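Local coordinates for protein AimR transcriptional regulator (Bacillus phage phi3T, PDB 5ZVV) that activates transcription of the aimX locus as a homodimer in the phage lysis-lysogeny switch and is turned into an inactive monomer by the arbitrium peptide, at residues A[42-46]-A[77-82]; A[145-149]-A[175-181]; A[207-211]-A[237-241]; A[224-229]-A[256-262]; A[271-276]-A[296-300]. One frame throughout, in Å; residues are numbered along the deposited sequence.

Contact 1. Residues A[42-46]-A[77-82]; sequences EMENL and KCARQS
N45 OD1 is gripped by the side-chain amide of Q81 and by the backbone N of G47, the latter a cap on the turn that leads into helix 47-56. The Q81 NE2 to N45 OD1 distance is 2.8 Å, but the bond is bent, 137° at the hydrogen, and the donor stands above the carbonyl plane of N45; the two amide planes are 45° apart. The other end of the same amide, Q81 OE1, receives L46 N at 3.0 Å, so two bonds fix the rotation of the Q81 amide. In the fold this holds the loop between helices 29-36 and 47-56 against the first turn of helix 77-88, within an all-helical protein. C78 SG packs against the loop backbone, 3.4 Å from E44 C, and meets L46 CD2 at 3.8 Å. L46 CD1 reaches the helix backbone at C78 O and also touches S82 CB, while Y68 and F69 of helix 61-69 also touch L46. One water receives C78 N at 3.0 Å and donates to both M43 O and E44 O.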
# COMPACT_ATOMS: atom_id res chain seq x y z
N GLU A 42 -37.53 -11.88 22.71
CA GLU A 42 -37.98 -13.04 21.95
C GLU A 42 -37.92 -12.84 20.45
O GLU A 42 -38.31 -13.74 19.70
CB GLU A 42 -39.40 -13.43 22.37
CG GLU A 42 -39.55 -13.72 23.84
CD GLU A 42 -40.98 -13.61 24.31
OE1 GLU A 42 -41.89 -13.96 23.53
OE2 GLU A 42 -41.19 -13.15 25.45
N MSE A 43 -37.46 -11.68 19.99
CA MSE A 43 -37.34 -11.43 18.56
C MSE A 43 -36.24 -12.30 17.96
O MSE A 43 -35.16 -12.43 18.53
CB MSE A 43 -37.05 -9.95 18.30
CG MSE A 43 -38.31 -9.12 18.21
SE MSE A 43 -39.35 -9.59 16.63
CE MSE A 43 -38.34 -8.60 15.30
N GLU A 44 -36.54 -12.90 16.82
CA GLU A 44 -35.59 -13.82 16.19
C GLU A 44 -34.76 -13.14 15.10
O GLU A 44 -33.56 -13.41 14.98
CB GLU A 44 -36.34 -15.03 15.63
CG GLU A 44 -35.45 -16.14 15.09
CD GLU A 44 -36.21 -17.43 14.86
OE1 GLU A 44 -37.25 -17.63 15.51
OE2 GLU A 44 -35.77 -18.24 14.02
N ASN A 45 -35.38 -12.25 14.33
CA ASN A 45 -34.70 -11.57 13.24
C ASN A 45 -35.23 -10.15 13.15
O ASN A 45 -36.43 -9.92 13.29
CB ASN A 45 -34.91 -12.31 11.91
CG ASN A 45 -34.00 -11.80 10.79
OD1 ASN A 45 -33.53 -10.66 10.82
ND2 ASN A 45 -33.76 -12.64 9.80
N LEU A 46 -34.33 -9.19 12.89
CA LEU A 46 -34.70 -7.79 12.83
C LEU A 46 -35.12 -7.32 11.45
O LEU A 46 -35.79 -6.28 11.35
CB LEU A 46 -33.53 -6.91 13.30
CG LEU A 46 -33.11 -6.98 14.77
CD1 LEU A 46 -31.93 -6.06 15.01
CD2 LEU A 46 -34.27 -6.61 15.68
N LYS A 77 -29.06 -13.67 18.02
CA LYS A 77 -28.74 -13.13 16.70
C LYS A 77 -29.25 -11.70 16.53
O LYS A 77 -28.59 -10.88 15.87
CB LYS A 77 -29.33 -14.05 15.62
CG LYS A 77 -29.64 -13.35 14.31
CD LYS A 77 -30.68 -14.12 13.51
CE LYS A 77 -30.08 -15.29 12.76
NZ LYS A 77 -29.10 -14.84 11.73
N CYS A 78 -30.41 -11.39 17.11
CA CYS A 78 -30.99 -10.06 16.94
C CYS A 78 -30.04 -8.96 17.41
O CYS A 78 -29.99 -7.88 16.80
CB CYS A 78 -32.31 -9.96 17.68
SG CYS A 78 -33.76 -10.25 16.65
N ALA A 79 -29.29 -9.21 18.48
CA ALA A 79 -28.36 -8.19 18.98
C ALA A 79 -27.20 -7.98 18.01
O ALA A 79 -26.75 -6.85 17.81
CB ALA A 79 -27.85 -8.59 20.36
N ARG A 80 -26.71 -9.06 17.40
CA ARG A 80 -25.63 -8.94 16.42
C ARG A 80 -26.10 -8.17 15.19
O ARG A 80 -25.43 -7.23 14.72
CB ARG A 80 -25.13 -10.33 16.04
CG ARG A 80 -24.93 -11.24 17.24
CD ARG A 80 -24.34 -12.60 16.87
NE ARG A 80 -24.44 -13.52 17.99
CZ ARG A 80 -25.24 -14.58 18.03
NH1 ARG A 80 -26.00 -14.88 16.99
NH2 ARG A 80 -25.26 -15.35 19.11
N GLN A 81 -27.26 -8.56 14.65
CA GLN A 81 -27.88 -7.77 13.59
C GLN A 81 -28.00 -6.31 14.00
O GLN A 81 -27.73 -5.40 13.20
CB GLN A 81 -29.26 -8.34 13.24
CG GLN A 81 -29.23 -9.73 12.64
CD GLN A 81 -30.61 -10.27 12.35
OE1 GLN A 81 -31.53 -10.11 13.14
NE2 GLN A 81 -30.76 -10.93 11.20
N SER A 82 -28.37 -6.06 15.26
CA SER A 82 -28.54 -4.69 15.72
C SER A 82 -27.23 -3.93 15.71
O SER A 82 -27.20 -2.74 15.39
CB SER A 82 -29.16 -4.67 17.12
OG SER A 82 -28.17 -4.79 18.12
O HOH W 1 -32.35 -13.46 17.96

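Contact 2. Residues A[145-149]-A[175-181]; sequences AEMLF and LEFDDLP
L175 and F149 meet first: the CD2 methyl of L175 sits over the centre of one face of the F149 ring, a CH-pi contact 4.0 Å from CD2 to the centroid and 12° off the normal, while its CB reaches F149 CE2 near the rim. E176 adds little beyond its carbonyl oxygen, which lies near the plane of the F149 ring at the edge. F177 follows, opening a short 3-10 turn. Its ring meets the outer end of F149 obliquely, the planes 57° apart, with F177 CZ 3.5 Å from F149 CZ; the rim of F149 lies over the centre of the F177 face. D179 contributes its backbone, D179 O lying 3.3 Å from A145 CB. L180 then comes over the opposite face of F149, its CD1 3.9 Å from the ring centroid and displaced toward the rim, while the sister methyl CD2 lies against E146 CA at 3.6 Å. F149 thus has a leucine methyl on each face, a position it reaches with CG anti to the backbone N (chi1 -174°); its ring also meets that of F189 in helix 184-203. At the end of the segment, P181 CG rests 3.4 Å from E146 OE2, the two side chains crossing at about a right angle. An aromatic side chain of helix 145-161 clasped by the connection from helix 165-173 to helix 184-203 is in keeping with the stacked helical hairpins of a TPR-like superhelix.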
# COMPACT_ATOMS: atom_id res chain seq x y z
N ALA A 145 -18.67 -17.20 10.14
CA ALA A 145 -18.36 -16.69 8.80
C ALA A 145 -18.49 -15.17 8.75
O ALA A 145 -17.57 -14.48 8.30
CB ALA A 145 -19.27 -17.35 7.77
N GLU A 146 -19.61 -14.65 9.24
CA GLU A 146 -19.87 -13.21 9.20
C GLU A 146 -18.68 -12.41 9.72
O GLU A 146 -18.15 -11.54 9.02
CB GLU A 146 -21.13 -12.88 10.01
CG GLU A 146 -22.42 -13.39 9.40
CD GLU A 146 -22.71 -14.84 9.73
OE1 GLU A 146 -21.99 -15.41 10.58
OE2 GLU A 146 -23.65 -15.41 9.15
N MSE A 147 -18.23 -12.72 10.93
CA MSE A 147 -17.13 -11.97 11.50
C MSE A 147 -15.83 -12.26 10.77
O MSE A 147 -15.02 -11.34 10.56
CB MSE A 147 -17.00 -12.25 13.00
CG MSE A 147 -18.05 -11.51 13.83
SE MSE A 147 -18.24 -9.61 13.36
CE MSE A 147 -19.72 -9.71 12.09
N LEU A 148 -15.64 -13.51 10.33
CA LEU A 148 -14.51 -13.81 9.46
C LEU A 148 -14.52 -12.89 8.25
O LEU A 148 -13.46 -12.43 7.80
CB LEU A 148 -14.55 -15.28 9.01
CG LEU A 148 -14.05 -16.34 9.99
CD1 LEU A 148 -14.33 -17.73 9.45
CD2 LEU A 148 -12.56 -16.15 10.28
N PHE A 149 -15.71 -12.59 7.74
CA PHE A 149 -15.83 -11.60 6.68
C PHE A 149 -15.51 -10.20 7.20
O PHE A 149 -14.64 -9.51 6.66
CB PHE A 149 -17.25 -11.65 6.09
CG PHE A 149 -17.45 -10.78 4.89
CD1 PHE A 149 -17.76 -9.43 5.03
CD2 PHE A 149 -17.36 -11.30 3.61
CE1 PHE A 149 -17.96 -8.63 3.92
CE2 PHE A 149 -17.56 -10.51 2.50
CZ PHE A 149 -17.86 -9.17 2.65
N LEU A 175 -12.57 -11.31 0.12
CA LEU A 175 -13.94 -11.39 0.62
C LEU A 175 -14.73 -12.36 -0.24
O LEU A 175 -15.10 -12.05 -1.37
CB LEU A 175 -14.59 -10.01 0.63
CG LEU A 175 -13.90 -8.94 1.47
CD1 LEU A 175 -14.62 -7.62 1.34
CD2 LEU A 175 -13.83 -9.38 2.93
N GLU A 176 -15.01 -13.55 0.30
CA GLU A 176 -15.80 -14.57 -0.38
C GLU A 176 -17.23 -14.45 0.13
O GLU A 176 -17.56 -14.92 1.22
CB GLU A 176 -15.23 -15.96 -0.13
CG GLU A 176 -13.82 -16.18 -0.69
CD GLU A 176 -13.76 -16.12 -2.21
OE1 GLU A 176 -12.70 -15.77 -2.75
OE2 GLU A 176 -14.79 -16.43 -2.86
N PHE A 177 -18.10 -13.81 -0.66
CA PHE A 177 -19.49 -13.67 -0.27
C PHE A 177 -20.22 -15.00 -0.23
O PHE A 177 -21.24 -15.12 0.46
CB PHE A 177 -20.21 -12.71 -1.22
CG PHE A 177 -19.93 -11.26 -0.95
CD1 PHE A 177 -20.68 -10.55 -0.03
CD2 PHE A 177 -18.90 -10.60 -1.61
CE1 PHE A 177 -20.43 -9.21 0.22
CE2 PHE A 177 -18.64 -9.27 -1.36
CZ PHE A 177 -19.40 -8.57 -0.45
N ASP A 178 -19.73 -16.01 -0.95
CA ASP A 178 -20.34 -17.33 -0.91
C ASP A 178 -20.20 -17.97 0.47
O ASP A 178 -21.03 -18.82 0.84
CB ASP A 178 -19.74 -18.24 -1.98
CG ASP A 178 -20.23 -17.90 -3.37
OD1 ASP A 178 -21.12 -17.03 -3.49
OD2 ASP A 178 -19.73 -18.50 -4.35
N ASP A 179 -19.18 -17.59 1.23
CA ASP A 179 -19.04 -18.08 2.60
C ASP A 179 -20.11 -17.54 3.53
O ASP A 179 -20.25 -18.06 4.65
CB ASP A 179 -17.66 -17.73 3.15
CG ASP A 179 -16.53 -18.36 2.36
OD1 ASP A 179 -16.82 -19.10 1.39
OD2 ASP A 179 -15.36 -18.10 2.70
N LEU A 180 -20.87 -16.52 3.11
CA LEU A 180 -21.89 -15.90 3.93
C LEU A 180 -23.26 -16.46 3.58
O LEU A 180 -23.61 -16.52 2.40
CB LEU A 180 -21.90 -14.38 3.73
CG LEU A 180 -20.67 -13.59 4.15
CD1 LEU A 180 -20.84 -12.13 3.77
CD2 LEU A 180 -20.44 -13.74 5.64
N PRO A 181 -24.05 -16.87 4.57
CA PRO A 181 -25.44 -17.25 4.28
C PRO A 181 -26.26 -16.03 3.89
O PRO A 181 -25.95 -14.90 4.25
CB PRO A 181 -25.92 -17.86 5.60
CG PRO A 181 -25.06 -17.22 6.64
CD PRO A 181 -23.72 -17.01 6.00

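Contact 3. Residues A[207-211]-A[237-241]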
# COMPACT_ATOMS: atom_id res chain seq x y z
N LEU A 207 -15.36 5.70 -14.28
CA LEU A 207 -16.65 6.28 -13.93
C LEU A 207 -17.78 5.26 -14.04
O LEU A 207 -18.66 5.22 -13.18
CB LEU A 207 -16.92 7.50 -14.82
CG LEU A 207 -15.82 8.55 -14.87
CD1 LEU A 207 -16.26 9.78 -15.67
CD2 LEU A 207 -15.37 8.95 -13.48
N LEU A 208 -17.77 4.45 -15.10
CA LEU A 208 -18.84 3.46 -15.27
C LEU A 208 -18.83 2.45 -14.14
O LEU A 208 -19.90 2.06 -13.64
CB LEU A 208 -18.69 2.76 -16.62
CG LEU A 208 -18.81 3.63 -17.88
CD1 LEU A 208 -18.66 2.78 -19.13
CD2 LEU A 208 -20.13 4.39 -17.89
N GLU A 209 -17.65 2.01 -13.72
CA GLU A 209 -17.54 1.08 -12.60
C GLU A 209 -18.07 1.70 -11.32
O GLU A 209 -18.81 1.06 -10.56
CB GLU A 209 -16.08 0.66 -12.45
CG GLU A 209 -15.83 -0.58 -11.62
CD GLU A 209 -14.39 -1.04 -11.73
OE1 GLU A 209 -13.72 -0.65 -12.71
OE2 GLU A 209 -13.94 -1.79 -10.85
N ALA A 210 -17.71 2.96 -11.06
CA ALA A 210 -18.19 3.65 -9.86
C ALA A 210 -19.70 3.78 -9.87
O ALA A 210 -20.36 3.54 -8.84
CB ALA A 210 -17.53 5.02 -9.74
N ARG A 211 -20.28 4.15 -11.01
CA ARG A 211 -21.73 4.22 -11.12
C ARG A 211 -22.37 2.86 -10.92
O ARG A 211 -23.43 2.75 -10.29
CB ARG A 211 -22.13 4.81 -12.47
CG ARG A 211 -21.66 6.24 -12.69
CD ARG A 211 -21.91 6.70 -14.12
NE ARG A 211 -21.17 7.92 -14.42
CZ ARG A 211 -20.99 8.41 -15.64
NH1 ARG A 211 -21.48 7.77 -16.69
NH2 ARG A 211 -20.30 9.53 -15.81
N THR A 237 -19.18 11.44 -10.18
CA THR A 237 -18.76 10.90 -11.47
C THR A 237 -19.29 11.73 -12.64
O THR A 237 -18.78 11.59 -13.75
CB THR A 237 -19.22 9.45 -11.66
OG1 THR A 237 -20.65 9.40 -11.73
CG2 THR A 237 -18.72 8.57 -10.53
N LEU A 238 -20.31 12.56 -12.41
CA LEU A 238 -20.87 13.38 -13.49
C LEU A 238 -20.37 14.82 -13.50
O LEU A 238 -20.88 15.63 -14.29
CB LEU A 238 -22.39 13.36 -13.41
CG LEU A 238 -23.07 12.01 -13.69
CD1 LEU A 238 -24.53 12.07 -13.29
CD2 LEU A 238 -22.92 11.64 -15.16
N ILE A 239 -19.38 15.17 -12.67
CA ILE A 239 -19.03 16.58 -12.45
C ILE A 239 -18.58 17.24 -13.75
O ILE A 239 -19.00 18.36 -14.07
CB ILE A 239 -17.95 16.70 -11.36
CG1 ILE A 239 -18.55 16.42 -9.98
CG2 ILE A 239 -17.31 18.08 -11.39
CD1 ILE A 239 -17.53 16.43 -8.86
N PHE A 240 -17.73 16.57 -14.52
CA PHE A 240 -17.15 17.16 -15.72
C PHE A 240 -17.90 16.80 -17.00
O PHE A 240 -17.48 17.23 -18.08
CB PHE A 240 -15.68 16.76 -15.85
CG PHE A 240 -14.85 17.15 -14.66
CD1 PHE A 240 -14.33 18.43 -14.55
CD2 PHE A 240 -14.61 16.24 -13.65
CE1 PHE A 240 -13.57 18.79 -13.46
CE2 PHE A 240 -13.85 16.60 -12.55
CZ PHE A 240 -13.32 17.87 -12.45
N GLU A 241 -18.99 16.04 -16.91
CA GLU A 241 -19.73 15.62 -18.10
C GLU A 241 -21.00 16.43 -18.33
O GLU A 241 -21.23 16.91 -19.44
CB GLU A 241 -20.09 14.13 -18.00
CG GLU A 241 -18.90 13.19 -18.05
CD GLU A 241 -19.31 11.73 -18.04
OE1 GLU A 241 -20.52 11.45 -18.14
OE2 GLU A 241 -18.42 10.87 -17.93
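The backbones come closest where L207, in the first turn of helix 207-220, faces T237 at the end of helix 224-237, their CA atoms 5.6 Å apart; L238 is the first residue to leave helical angles. Here the start of one helix of this TPR-clan fold is pinned to the C-terminal end of the next. R211 does most of the work, its chain extended from CG to NE and crossing T237 at a slant. It grips that residue side-on with two nitrogens: NE gives a hydrogen bond to OG1 (3.1 Å, 160°), and NH2 gives one to T237 O at 3.3 Å. Both acceptors lie in the guanidinium plane, although NH2 stands above the plane of the T237 carbonyl. T237 OG1 is also bonded to I234 O of its own helix, which makes two bonds on that hydroxyl. E241 comes from the opposite direction, and its OE1 forms a salt bridge with R211 NH2 at 3.0 Å, the hydrogen bond within it weak. The carboxylate and guanidinium planes stand 80° apart, far from a flat bidentate pairing. The flat arginine group is sandwiched between L207 CB on one face and L238 CD2 on the other. On the other branch of T237, CG2 packs on A210 CB at 3.8 Å.

Contact 4. Residues A[224-229]-A[256-262]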
# COMPACT_ATOMS: atom_id res chain seq x y z
N ASN A 224 -29.89 5.16 5.03
CA ASN A 224 -29.75 6.54 4.57
C ASN A 224 -28.31 6.89 4.24
O ASN A 224 -28.04 7.55 3.23
CB ASN A 224 -30.32 7.51 5.61
CG ASN A 224 -31.83 7.49 5.66
OD1 ASN A 224 -32.43 7.45 6.74
ND2 ASN A 224 -32.47 7.52 4.50
N ARG A 225 -27.36 6.44 5.07
CA ARG A 225 -25.96 6.75 4.83
C ARG A 225 -25.49 6.16 3.51
O ARG A 225 -24.85 6.85 2.69
CB ARG A 225 -25.10 6.25 6.00
CG ARG A 225 -23.61 6.57 5.90
CD ARG A 225 -22.83 5.48 5.15
NE ARG A 225 -22.59 4.31 5.98
CZ ARG A 225 -21.39 3.97 6.44
NH1 ARG A 225 -21.26 2.90 7.21
NH2 ARG A 225 -20.33 4.70 6.12
N ILE A 226 -25.79 4.88 3.28
CA ILE A 226 -25.36 4.20 2.06
C ILE A 226 -25.89 4.93 0.83
O ILE A 226 -25.14 5.25 -0.09
CB ILE A 226 -25.81 2.73 2.08
CG1 ILE A 226 -25.08 1.95 3.18
CG2 ILE A 226 -25.60 2.08 0.71
CD1 ILE A 226 -23.58 1.85 2.97
N CYS A 227 -27.20 5.20 0.80
CA CYS A 227 -27.79 5.82 -0.38
C CYS A 227 -27.29 7.24 -0.56
O CYS A 227 -27.06 7.69 -1.70
CB CYS A 227 -29.31 5.79 -0.28
SG CYS A 227 -30.02 4.14 -0.30
N PHE A 228 -27.11 7.98 0.54
CA PHE A 228 -26.57 9.33 0.46
C PHE A 228 -25.20 9.33 -0.21
O PHE A 228 -24.97 10.06 -1.18
CB PHE A 228 -26.50 9.96 1.85
CG PHE A 228 -25.73 11.26 1.88
CD1 PHE A 228 -26.32 12.43 1.44
CD2 PHE A 228 -24.42 11.29 2.32
CE1 PHE A 228 -25.61 13.62 1.45
CE2 PHE A 228 -23.71 12.48 2.34
CZ PHE A 228 -24.31 13.64 1.90
N PHE A 229 -24.27 8.52 0.30
CA PHE A 229 -22.95 8.49 -0.31
C PHE A 229 -22.97 7.87 -1.71
O PHE A 229 -22.08 8.15 -2.51
CB PHE A 229 -21.96 7.75 0.59
CG PHE A 229 -21.48 8.58 1.74
CD1 PHE A 229 -20.66 9.68 1.52
CD2 PHE A 229 -21.86 8.29 3.04
CE1 PHE A 229 -20.22 10.46 2.57
CE2 PHE A 229 -21.42 9.07 4.10
CZ PHE A 229 -20.60 10.15 3.86
N TYR A 256 -31.71 11.50 1.84
CA TYR A 256 -30.94 10.55 2.64
C TYR A 256 -29.98 11.23 3.61
O TYR A 256 -29.29 10.53 4.36
CB TYR A 256 -30.16 9.60 1.72
CG TYR A 256 -31.04 8.83 0.75
CD1 TYR A 256 -31.85 7.80 1.19
CD2 TYR A 256 -31.05 9.14 -0.61
CE1 TYR A 256 -32.65 7.09 0.31
CE2 TYR A 256 -31.84 8.44 -1.49
CZ TYR A 256 -32.64 7.41 -1.03
OH TYR A 256 -33.43 6.71 -1.91
N ALA A 257 -29.92 12.56 3.62
CA ALA A 257 -29.06 13.30 4.54
C ALA A 257 -29.85 13.60 5.81
O ALA A 257 -30.83 14.36 5.78
CB ALA A 257 -28.55 14.58 3.89
N LYS A 258 -29.44 13.01 6.93
CA LYS A 258 -30.19 13.08 8.17
C LYS A 258 -29.44 13.81 9.29
O LYS A 258 -29.89 13.77 10.44
CB LYS A 258 -30.58 11.68 8.64
CG LYS A 258 -31.48 10.94 7.66
CD LYS A 258 -32.69 11.78 7.30
CE LYS A 258 -33.57 11.09 6.27
NZ LYS A 258 -34.73 11.93 5.87
N ASN A 259 -28.32 14.44 8.98
CA ASN A 259 -27.55 15.20 9.96
C ASN A 259 -26.86 16.34 9.23
O ASN A 259 -26.68 16.28 8.01
CB ASN A 259 -26.53 14.31 10.68
CG ASN A 259 -25.59 13.60 9.73
OD1 ASN A 259 -24.73 14.22 9.12
ND2 ASN A 259 -25.75 12.29 9.62
N PRO A 260 -26.48 17.40 9.95
CA PRO A 260 -25.89 18.56 9.26
C PRO A 260 -24.56 18.27 8.58
O PRO A 260 -24.19 19.00 7.65
CB PRO A 260 -25.73 19.60 10.38
CG PRO A 260 -25.82 18.83 11.66
CD PRO A 260 -26.72 17.67 11.37
N VAL A 261 -23.83 17.23 9.00
CA VAL A 261 -22.55 16.93 8.37
C VAL A 261 -22.75 16.46 6.93
O VAL A 261 -22.11 16.97 6.00
CB VAL A 261 -21.78 15.88 9.20
CG1 VAL A 261 -20.58 15.37 8.43
CG2 VAL A 261 -21.34 16.49 10.53
N HIS A 262 -23.65 15.49 6.73
CA HIS A 262 -23.98 15.07 5.38
C HIS A 262 -24.62 16.20 4.59
O HIS A 262 -24.40 16.32 3.38
CB HIS A 262 -24.90 13.85 5.42
CG HIS A 262 -24.25 12.63 5.98
ND1 HIS A 262 -24.95 11.49 6.32
CD2 HIS A 262 -22.95 12.36 6.25
CE1 HIS A 262 -24.12 10.58 6.78
NE2 HIS A 262 -22.90 11.08 6.75
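The CB of C227 is the bump that presses into the face of Y256, 3.4 Å from the ring centroid and almost on the ring normal, 7° off; SG, 4.4 Å from the Y256 centroid, adds a sulfur-aromatic contact over the same face. N224 ND2 sits at the edge of that tyrosine ring, near its plane, while N224 OD1 turns to K54 NZ and is bordered by K258 CG. F228 fills the hollow between Y256, the methyl of A257 and H262, its CG anti to the backbone N (chi1 170°), which swings the ring toward H262. Its CB meets Y256 CB at 3.7 Å, and H262 CB covers one face, 3.8 Å from the F228 centroid. The F228 and H262 rings are nearly parallel, but slid so far apart that they barely overlap. F229 comes in edge-to-face, its rim toward the imidazole, with planes at 78°. N259, at the N-cap of helix 260-277, accepts H262 N through OD1 at 2.9 Å. F228, F229 and H262 form an aromatic cluster joining the starts of helices 224-237 and 260-277, consistent with the packed helices of a TPR-clan fold.

Contact 5. Residues A[271-276]-A[296-300]; sequences CFLSNI and LRAFY
Apolar packing carries most of this contact between L296, F299 and the facing side of segment 271-276. L296 CD2 touches F272 CD1 at 3.5 Å, near the plane of the F272 ring at its edge, while L296 CB packs on C271 SG. F299 pushes its ring in next to N275: the CB of N275 lies over one ring face, a CH-pi contact 3.6 Å from CB to the centroid and 18° off the normal. At the rim of the same ring lie I276 CD1, 3.8 Å from F299 CE2, and F272 CE1. Segments 271-276 and 296-300, from neighbouring helices of the TPR-clan fold, run in roughly the same direction, 24° between them, with axes 9.7 Å apart at closest approach; Y333 of helix 324-338 touches both F272 and F299. Polar contacts centre on the amide of N275, which is brought toward the backbone of L296 by a first torsion that puts CG anti to the carbonyl carbon. ND2 gives a weak, bent hydrogen bond to L296 O at 3.2 Å, 121° at the hydrogen. The stronger partner of the amide is N281, whose ND2 donates to N275 OD1. That oxygen also lies at the edge of the Y300 ring, in its plane, 3.6 Å from Y300 CB.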
# COMPACT_ATOMS: atom_id res chain seq x y z
N CYS A 271 -22.01 23.14 -4.48
CA CYS A 271 -21.25 24.39 -4.57
C CYS A 271 -20.06 24.23 -5.50
O CYS A 271 -19.80 25.09 -6.35
CB CYS A 271 -20.81 24.82 -3.17
SG CYS A 271 -19.92 26.38 -3.12
N PHE A 272 -19.32 23.13 -5.34
CA PHE A 272 -18.23 22.85 -6.27
C PHE A 272 -18.75 22.69 -7.69
O PHE A 272 -18.16 23.21 -8.64
CB PHE A 272 -17.48 21.58 -5.84
CG PHE A 272 -16.27 21.29 -6.68
CD1 PHE A 272 -15.11 22.04 -6.52
CD2 PHE A 272 -16.28 20.28 -7.62
CE1 PHE A 272 -13.99 21.78 -7.29
CE2 PHE A 272 -15.17 20.01 -8.40
CZ PHE A 272 -14.02 20.77 -8.23
N LEU A 273 -19.86 21.97 -7.85
CA LEU A 273 -20.42 21.77 -9.18
C LEU A 273 -20.77 23.10 -9.85
O LEU A 273 -20.34 23.38 -10.97
CB LEU A 273 -21.67 20.89 -9.09
CG LEU A 273 -22.34 20.56 -10.42
CD1 LEU A 273 -21.45 19.65 -11.27
CD2 LEU A 273 -23.71 19.93 -10.19
N SER A 274 -21.54 23.94 -9.15
CA SER A 274 -21.99 25.19 -9.76
C SER A 274 -20.84 26.16 -9.96
O SER A 274 -20.86 26.96 -10.90
CB SER A 274 -23.10 25.83 -8.91
OG SER A 274 -22.63 26.15 -7.61
N ASN A 275 -19.83 26.12 -9.09
CA ASN A 275 -18.61 26.89 -9.33
C ASN A 275 -17.91 26.41 -10.60
O ASN A 275 -17.43 27.22 -11.40
CB ASN A 275 -17.67 26.79 -8.14
CG ASN A 275 -18.12 27.63 -6.97
OD1 ASN A 275 -18.92 28.55 -7.12
ND2 ASN A 275 -17.60 27.33 -5.79
N ILE A 276 -17.84 25.09 -10.79
CA ILE A 276 -17.19 24.52 -11.96
C ILE A 276 -17.89 24.98 -13.23
O ILE A 276 -17.25 25.42 -14.20
CB ILE A 276 -17.15 22.99 -11.87
CG1 ILE A 276 -16.06 22.53 -10.90
CG2 ILE A 276 -16.93 22.36 -13.24
CD1 ILE A 276 -14.68 22.95 -11.32
N LEU A 296 -14.20 26.13 -1.21
CA LEU A 296 -15.33 26.32 -2.11
C LEU A 296 -15.81 27.76 -2.10
O LEU A 296 -16.17 28.32 -3.15
CB LEU A 296 -16.46 25.36 -1.74
CG LEU A 296 -16.10 23.90 -2.01
CD1 LEU A 296 -17.21 22.97 -1.56
CD2 LEU A 296 -15.81 23.72 -3.48
N ARG A 297 -15.81 28.39 -0.92
CA ARG A 297 -16.21 29.79 -0.83
C ARG A 297 -15.22 30.69 -1.57
O ARG A 297 -15.63 31.64 -2.26
CB ARG A 297 -16.32 30.20 0.64
CG ARG A 297 -16.71 31.65 0.87
CD ARG A 297 -16.81 31.94 2.36
NE ARG A 297 -17.11 33.35 2.62
CZ ARG A 297 -17.19 33.89 3.83
NH1 ARG A 297 -16.98 33.14 4.91
NH2 ARG A 297 -17.47 35.17 3.96
N ALA A 298 -13.92 30.40 -1.46
CA ALA A 298 -12.93 31.17 -2.21
C ALA A 298 -13.10 30.95 -3.71
O ALA A 298 -12.92 31.87 -4.50
CB ALA A 298 -11.52 30.80 -1.75
N PHE A 299 -13.42 29.72 -4.11
CA PHE A 299 -13.74 29.43 -5.50
C PHE A 299 -14.88 30.32 -5.99
O PHE A 299 -14.77 30.98 -7.04
CB PHE A 299 -14.10 27.95 -5.63
CG PHE A 299 -14.08 27.41 -7.04
CD1 PHE A 299 -13.77 28.22 -8.12
CD2 PHE A 299 -14.38 26.07 -7.27
CE1 PHE A 299 -13.77 27.70 -9.41
CE2 PHE A 299 -14.38 25.55 -8.56
CZ PHE A 299 -14.07 26.37 -9.63
N TYR A 300 -15.98 30.36 -5.23
CA TYR A 300 -17.12 31.20 -5.58
C TYR A 300 -16.71 32.67 -5.70
O TYR A 300 -17.10 33.36 -6.65
CB TYR A 300 -18.22 31.02 -4.54
CG TYR A 300 -19.38 31.97 -4.66
CD1 TYR A 300 -20.35 31.79 -5.65
CD2 TYR A 300 -19.53 33.03 -3.78
CE1 TYR A 300 -21.43 32.66 -5.75
CE2 TYR A 300 -20.60 33.90 -3.88
CZ TYR A 300 -21.55 33.71 -4.87
OH TYR A 300 -22.61 34.57 -4.97

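From the N terminus, contact 1 closes a loop that takes in helices 47-56 and 61-69, tying the connection before them to helix 77-88. Contact 2 follows in series, closing a loop through the rest of helix 145-161 and helix 165-173 at the linker into helix 184-203; its centre lies about 18 Å from that of contact 1. Contacts 3 and 4 cross: 207-211 pairs with 237-241 while 224-229 pairs with 256-262, so helix 224-237 is held at its end by one and at its start by the other. Contact 5 comes last, closing a loop through the connection between helices 260-277 and 291-304. It shares helix 260-277 with contact 4 and touches contact 3, where I239 packs against F272 and L273.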